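Glutathione s-transferase S2 from Nilaparvata lugens probably conjugates glutathione to electrophilic substrates, releasing halide from halogenated ones, and is also named a prostaglandin D synthase that requires glutathione. Local coordinates of one contact, PDB 5H5L (chain A, 2.00 Å), residues Tyr4-Phe9 and Phe29-Ile34, beside the matching contact of the related glutathione S-transferase 2 from Heligmosomoides polygyrus, PDB 1TW9 (chain B, 1.71 Å), residues Tyr4-Phe9 and Tyr29-Leu34. Both blocks share one frame: the second was fitted to the first on N, CA, C and O of the twelve residues, RMSD 0.33 Å. Numbering follows each deposited sequence.

Structure 1 (5H5L); sequences YKLTYF and FEDNRI. With GSH (glutathione), chain C.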
# COMPACT_ATOMS: atom_id res chain seq x y z
N TYR A 4 0.77 1.71 -23.63
CA TYR A 4 1.19 2.17 -22.32
C TYR A 4 1.73 3.57 -22.45
O TYR A 4 2.64 3.83 -23.25
CB TYR A 4 2.28 1.29 -21.75
CG TYR A 4 1.85 -0.11 -21.44
CD1 TYR A 4 1.05 -0.39 -20.34
CD2 TYR A 4 2.29 -1.16 -22.20
CE1 TYR A 4 0.67 -1.69 -20.05
CE2 TYR A 4 1.91 -2.46 -21.91
CZ TYR A 4 1.10 -2.72 -20.82
OH TYR A 4 0.73 -4.01 -20.53
N LYS A 5 1.22 4.45 -21.61
CA LYS A 5 1.72 5.82 -21.51
C LYS A 5 1.86 6.14 -20.04
O LYS A 5 0.86 6.15 -19.33
CB LYS A 5 0.76 6.78 -22.21
CG LYS A 5 1.01 8.25 -21.97
CD LYS A 5 0.01 9.10 -22.75
CE LYS A 5 0.13 10.57 -22.41
NZ LYS A 5 -0.73 11.43 -23.29
N LEU A 6 3.09 6.38 -19.57
CA LEU A 6 3.37 6.75 -18.19
C LEU A 6 3.57 8.24 -18.06
O LEU A 6 4.37 8.83 -18.79
CB LEU A 6 4.62 6.01 -17.69
CG LEU A 6 5.18 6.40 -16.32
CD1 LEU A 6 4.20 5.94 -15.21
CD2 LEU A 6 6.59 5.77 -16.09
N THR A 7 2.86 8.87 -17.12
CA THR A 7 3.07 10.25 -16.75
C THR A 7 3.63 10.30 -15.35
O THR A 7 3.00 9.82 -14.41
CB THR A 7 1.76 11.06 -16.81
OG1 THR A 7 1.22 10.98 -18.13
CG2 THR A 7 1.99 12.50 -16.42
N TYR A 8 4.79 10.93 -15.22
CA TYR A 8 5.40 11.19 -13.94
C TYR A 8 6.31 12.39 -14.14
O TYR A 8 6.43 12.91 -15.25
CB TYR A 8 6.16 9.95 -13.42
CG TYR A 8 6.66 10.11 -12.01
CD1 TYR A 8 5.79 10.10 -10.94
CD2 TYR A 8 8.02 10.29 -11.75
CE1 TYR A 8 6.24 10.27 -9.65
CE2 TYR A 8 8.47 10.47 -10.45
CZ TYR A 8 7.58 10.45 -9.41
OH TYR A 8 8.00 10.62 -8.11
N PHE A 9 6.91 12.86 -13.06
CA PHE A 9 7.86 13.94 -13.11
C PHE A 9 9.14 13.50 -13.82
O PHE A 9 9.37 12.31 -14.10
CB PHE A 9 8.17 14.42 -11.71
CG PHE A 9 7.01 15.05 -11.00
CD1 PHE A 9 6.48 16.24 -11.45
CD2 PHE A 9 6.48 14.47 -9.87
CE1 PHE A 9 5.41 16.84 -10.77
CE2 PHE A 9 5.41 15.06 -9.19
CZ PHE A 9 4.88 16.24 -9.65
N PHE A 29 6.61 1.91 -24.65
CA PHE A 29 5.76 2.74 -23.85
C PHE A 29 6.20 4.18 -23.99
O PHE A 29 7.40 4.47 -24.13
CB PHE A 29 5.77 2.30 -22.38
CG PHE A 29 7.07 2.56 -21.66
CD1 PHE A 29 8.09 1.63 -21.67
CD2 PHE A 29 7.22 3.69 -20.92
CE1 PHE A 29 9.26 1.87 -20.95
CE2 PHE A 29 8.37 3.94 -20.20
CZ PHE A 29 9.38 3.03 -20.20
N GLU A 30 5.23 5.07 -23.93
CA GLU A 30 5.52 6.49 -23.87
C GLU A 30 5.90 6.87 -22.46
O GLU A 30 5.15 6.64 -21.51
CB GLU A 30 4.31 7.30 -24.34
CG GLU A 30 4.54 8.79 -24.28
CD GLU A 30 3.34 9.60 -24.73
OE1 GLU A 30 2.55 9.09 -25.55
OE2 GLU A 30 3.18 10.73 -24.24
N ASP A 31 7.08 7.49 -22.34
CA ASP A 31 7.62 7.96 -21.07
C ASP A 31 7.37 9.46 -20.98
O ASP A 31 8.26 10.29 -21.21
CB ASP A 31 9.10 7.62 -20.96
CG ASP A 31 9.66 7.80 -19.57
OD1 ASP A 31 8.88 7.69 -18.60
OD2 ASP A 31 10.88 8.05 -19.44
N ASN A 32 6.14 9.81 -20.61
CA ASN A 32 5.71 11.21 -20.54
C ASN A 32 6.19 11.86 -19.24
O ASN A 32 5.62 11.61 -18.18
CB ASN A 32 4.19 11.27 -20.68
CG ASN A 32 3.66 12.68 -20.74
OD1 ASN A 32 4.21 13.53 -21.45
ND2 ASN A 32 2.60 12.96 -19.97
N ARG A 33 7.22 12.71 -19.34
CA ARG A 33 7.86 13.34 -18.18
C ARG A 33 7.44 14.80 -18.01
O ARG A 33 7.37 15.56 -18.99
CB ARG A 33 9.39 13.27 -18.28
CG ARG A 33 9.92 11.85 -18.28
CD ARG A 33 11.45 11.73 -18.51
NE ARG A 33 11.87 10.39 -18.11
CZ ARG A 33 12.62 10.09 -17.05
NH1 ARG A 33 13.14 11.01 -16.24
NH2 ARG A 33 12.84 8.82 -16.79
N ILE A 34 7.23 15.19 -16.76
CA ILE A 34 6.65 16.48 -16.41
C ILE A 34 7.67 17.30 -15.66
O ILE A 34 8.27 16.81 -14.69
CB ILE A 34 5.39 16.31 -15.53
CG1 ILE A 34 4.43 15.34 -16.16
CG2 ILE A 34 4.72 17.67 -15.29
CD1 ILE A 34 3.96 15.75 -17.54
N1 GSH C . 0.50 6.07 -3.23
CA1 GSH C . 0.86 6.81 -4.43
C1 GSH C . 1.70 5.90 -5.34
O11 GSH C . 2.42 4.98 -4.81
O12 GSH C . 1.70 6.05 -6.60
CB1 GSH C . 1.74 8.02 -4.04
CG1 GSH C . 1.89 8.90 -5.28
CD1 GSH C . 2.63 10.22 -4.89
OE1 GSH C . 2.92 10.46 -3.77
N2 GSH C . 2.97 11.15 -5.97
CA2 GSH C . 3.69 12.38 -5.63
C2 GSH C . 2.95 13.56 -6.22
O2 GSH C . 2.21 13.40 -7.13
CB2 GSH C . 5.05 12.30 -6.28
SG2 GSH C . 5.96 10.86 -5.71
N3 GSH C . 3.21 14.89 -5.67
CA3 GSH C . 2.54 16.05 -6.25
C3 GSH C . 1.38 16.48 -5.37
O31 GSH C . 1.08 15.83 -4.34
O32 GSH C . 0.76 17.50 -5.70
O HOH W 1 1.14 12.05 -25.43

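Structure 2 (1TW9); sequences YKLTYF and YEDVRL.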
# COMPACT_ATOMS: atom_id res chain seq x y z
N TYR B 4 0.71 1.88 -24.02
CA TYR B 4 1.01 2.25 -22.63
C TYR B 4 1.62 3.64 -22.58
O TYR B 4 2.51 3.98 -23.39
CB TYR B 4 2.05 1.30 -22.00
CG TYR B 4 1.57 -0.11 -21.87
CD1 TYR B 4 0.75 -0.46 -20.81
CD2 TYR B 4 1.95 -1.06 -22.74
CE1 TYR B 4 0.25 -1.75 -20.66
CE2 TYR B 4 1.48 -2.37 -22.63
CZ TYR B 4 0.63 -2.71 -21.56
OH TYR B 4 0.19 -4.02 -21.41
N LYS B 5 1.11 4.47 -21.69
CA LYS B 5 1.68 5.76 -21.47
C LYS B 5 1.88 5.89 -19.99
O LYS B 5 0.94 5.67 -19.21
CB LYS B 5 0.75 6.87 -21.95
CG LYS B 5 1.26 8.28 -21.61
CD LYS B 5 0.46 9.41 -22.20
CE LYS B 5 -0.87 9.69 -21.64
NZ LYS B 5 -1.41 10.96 -22.39
N LEU B 6 3.07 6.24 -19.58
CA LEU B 6 3.36 6.47 -18.15
C LEU B 6 3.65 7.99 -17.99
O LEU B 6 4.51 8.53 -18.69
CB LEU B 6 4.59 5.71 -17.73
CG LEU B 6 4.88 5.80 -16.21
CD1 LEU B 6 3.85 5.16 -15.30
CD2 LEU B 6 6.33 5.24 -15.92
N THR B 7 2.92 8.65 -17.09
CA THR B 7 3.11 10.10 -16.85
C THR B 7 3.65 10.24 -15.40
O THR B 7 3.07 9.71 -14.42
CB THR B 7 1.78 10.84 -17.04
OG1 THR B 7 1.36 10.75 -18.44
CG2 THR B 7 2.00 12.30 -16.77
N TYR B 8 4.74 10.99 -15.29
CA TYR B 8 5.40 11.22 -14.02
C TYR B 8 6.25 12.48 -14.17
O TYR B 8 6.22 13.12 -15.19
CB TYR B 8 6.20 9.99 -13.57
CG TYR B 8 6.75 10.11 -12.17
CD1 TYR B 8 5.90 10.31 -11.09
CD2 TYR B 8 8.10 10.06 -11.92
CE1 TYR B 8 6.41 10.45 -9.83
CE2 TYR B 8 8.61 10.22 -10.69
CZ TYR B 8 7.73 10.40 -9.61
OH TYR B 8 8.22 10.55 -8.32
N PHE B 9 6.98 12.86 -13.14
CA PHE B 9 7.96 13.90 -13.22
C PHE B 9 9.24 13.41 -13.87
O PHE B 9 9.40 12.20 -14.15
CB PHE B 9 8.22 14.42 -11.83
CG PHE B 9 7.03 15.10 -11.23
CD1 PHE B 9 6.52 16.24 -11.83
CD2 PHE B 9 6.43 14.62 -10.10
CE1 PHE B 9 5.41 16.87 -11.33
CE2 PHE B 9 5.32 15.30 -9.57
CZ PHE B 9 4.83 16.40 -10.21
N TYR B 29 6.67 1.93 -24.36
CA TYR B 29 5.67 2.79 -23.72
C TYR B 29 6.06 4.23 -23.92
O TYR B 29 7.19 4.51 -24.24
CB TYR B 29 5.54 2.47 -22.24
CG TYR B 29 6.78 2.82 -21.43
CD1 TYR B 29 7.94 2.00 -21.50
CD2 TYR B 29 6.79 3.94 -20.60
CE1 TYR B 29 9.11 2.31 -20.77
CE2 TYR B 29 7.93 4.27 -19.89
CZ TYR B 29 9.09 3.50 -20.00
OH TYR B 29 10.20 3.85 -19.30
N GLU B 30 5.11 5.15 -23.75
CA GLU B 30 5.38 6.55 -23.84
C GLU B 30 5.78 7.03 -22.44
O GLU B 30 4.98 6.93 -21.52
CB GLU B 30 4.10 7.21 -24.32
CG GLU B 30 4.27 8.58 -24.87
CD GLU B 30 2.95 9.18 -25.38
OE1 GLU B 30 2.95 10.40 -25.55
OE2 GLU B 30 1.95 8.44 -25.60
N ASP B 31 7.02 7.48 -22.28
CA ASP B 31 7.57 7.89 -20.99
C ASP B 31 7.43 9.42 -20.93
O ASP B 31 8.27 10.18 -21.46
CB ASP B 31 9.04 7.47 -20.87
CG ASP B 31 9.61 7.64 -19.49
OD1 ASP B 31 8.80 7.61 -18.53
OD2 ASP B 31 10.87 7.76 -19.30
N VAL B 32 6.33 9.85 -20.34
CA VAL B 32 5.99 11.29 -20.24
C VAL B 32 6.51 11.87 -18.92
O VAL B 32 6.17 11.41 -17.84
CB VAL B 32 4.48 11.56 -20.41
CG1 VAL B 32 4.20 13.04 -20.28
CG2 VAL B 32 4.00 10.98 -21.80
N ARG B 33 7.38 12.89 -19.06
CA ARG B 33 8.09 13.47 -17.94
C ARG B 33 7.70 14.95 -17.92
O ARG B 33 8.19 15.77 -18.71
CB ARG B 33 9.60 13.32 -18.08
CG ARG B 33 10.03 11.91 -17.94
CD ARG B 33 11.48 11.64 -18.34
NE ARG B 33 11.80 10.25 -18.17
CZ ARG B 33 12.58 9.76 -17.21
NH1 ARG B 33 13.22 10.58 -16.37
NH2 ARG B 33 12.76 8.46 -17.11
N LEU B 34 6.82 15.25 -16.99
CA LEU B 34 6.29 16.58 -16.84
C LEU B 34 7.20 17.48 -16.04
O LEU B 34 7.83 17.04 -15.10
CB LEU B 34 4.94 16.49 -16.14
CG LEU B 34 3.85 15.67 -16.84
CD1 LEU B 34 2.63 15.70 -16.03
CD2 LEU B 34 3.57 16.17 -18.28

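Structure 1 (5H5L)
Asn32 and Thr7 lie side by side on neighbouring parallel strands, 30-34 and 4-9, which helix 15-25 links as the first beta-alpha-beta unit of the thioredoxin-like domain; strand 30-34 is the outer one within the chain. From Asn32, CB rests 3.1 Å from Leu6 O; CG, anti to the backbone N (chi1 -175°), runs alongside Thr7, and ND2 donates to Thr7 OG1 at 3.0 Å, nearly straight and in the amide plane, with Lys5 CE 4.2 Å from ND2. An amide suits this partly exposed place beside a hydroxyl. Lys5, extended to its tip, runs beside Glu30; its CD is 3.9 Å from Glu30 OE2, and water 1 bridges Lys5 NZ to that oxygen. Ile34, a buried branched apolar residue, sets CD1 4.0 Å from Thr7 CG2. Phe29 CB meets Tyr4 CB at 3.7 Å, and its apolar side chain suits packing on Leu22 of helix 15-25. Opposite Asn32's face, Arg33 NE forms a salt bridge with Asp31 OD2 at 2.9 Å, and Tyr8 OH, hydrogen-bonded by Leu14 N, stands 3.2 Å from glutathione SG2.

Structure 2 (1TW9)
Val32 and Thr7 lie side by side, the valine setting CB 3.8 Å from Thr7 OG1. From Val32, CB rests 3.5 Å from Leu6 O; CG1, anti to the backbone N (chi1 179°), runs alongside Thr7 a little farther from OG1, and CG2 stands 3.9 Å from Lys5 CG. A beta-branched residue fits an extended strand and packs on the aliphatic part of the lysine. Lys5, bent at chi3 (72°), runs beside Glu30, with its CD 3.8 Å from Glu30 OE2. Leu34, a buried branched apolar residue, sets CD1 3.5 Å from Thr7 CG2. Tyr29 CB meets Tyr4 CB at 3.7 Å, and its largely apolar side chain suits packing on Phe22 of helix 16-24; the same side chain touches Trp197 of helix 192-200. Opposite Val32's face, Arg33 NE forms a salt bridge with Asp31 OD2 at 2.9 Å, and Tyr8 OH is hydrogen-bonded by the backbone N of Ala14.

How the two compare
The bond from Asn32(A) ND2 to Thr7(A) OG1 has no equivalent in the second structure, because Val32(B) carries no polar side-chain atom to make it. Backbone bonds between the strands are kept, for example Leu6(A) N to Glu30(A) O and Leu6(B) N to Glu30(B) O, and so is the salt bridge between Arg33(A) and Asp31(A), matched by Arg33(B) and Asp31(B). At the exchanged position CG of Asn32(A) and CG1 of Val32(B) lie 0.8 Å apart. ND2 of Asn32(A) has no counterpart, nor has CG2 of Val32(B); carbon alone lies beside the hydroxyl of Thr7(B), while residue 32 touches Thr7 and Lys5 in both structures, and Thr7(A) and Thr7(B) keep their place.

Lys5(A) and Lys5(B) differ at chi3, 173° against 72°, and their NZ atoms stand 1.2 Å apart. Glu30(A) and Glu30(B) shift within one rotamer, their CD atoms 0.9 Å apart, yet each lysine CD stays against its glutamate. Water 1 is modelled between Lys5(A) and Glu30(A).

Ile34(A) and Leu34(B) place their CB atoms 0.8 Å apart. CD1 of Ile34(A) and CD2 of Leu34(B) fall 0.9 Å apart; CG2 of Ile34(A) and CD1 of Leu34(B) have no counterparts. Both touch the threonine methyl, with the branches set in different places.

Phe29(A) and Tyr29(B) nearly overlay, with CZ atoms 0.6 Å apart, and both rings touch CB of Asp31(A) or Asp31(B); OH of Tyr29(B), without counterpart in Phe29(A), adds a polar tip. Glutathione touches Tyr8(A), whereas no ligand is modelled at that place beside Tyr8(B); Tyr8(A) and Tyr8(B) themselves keep their place within the error.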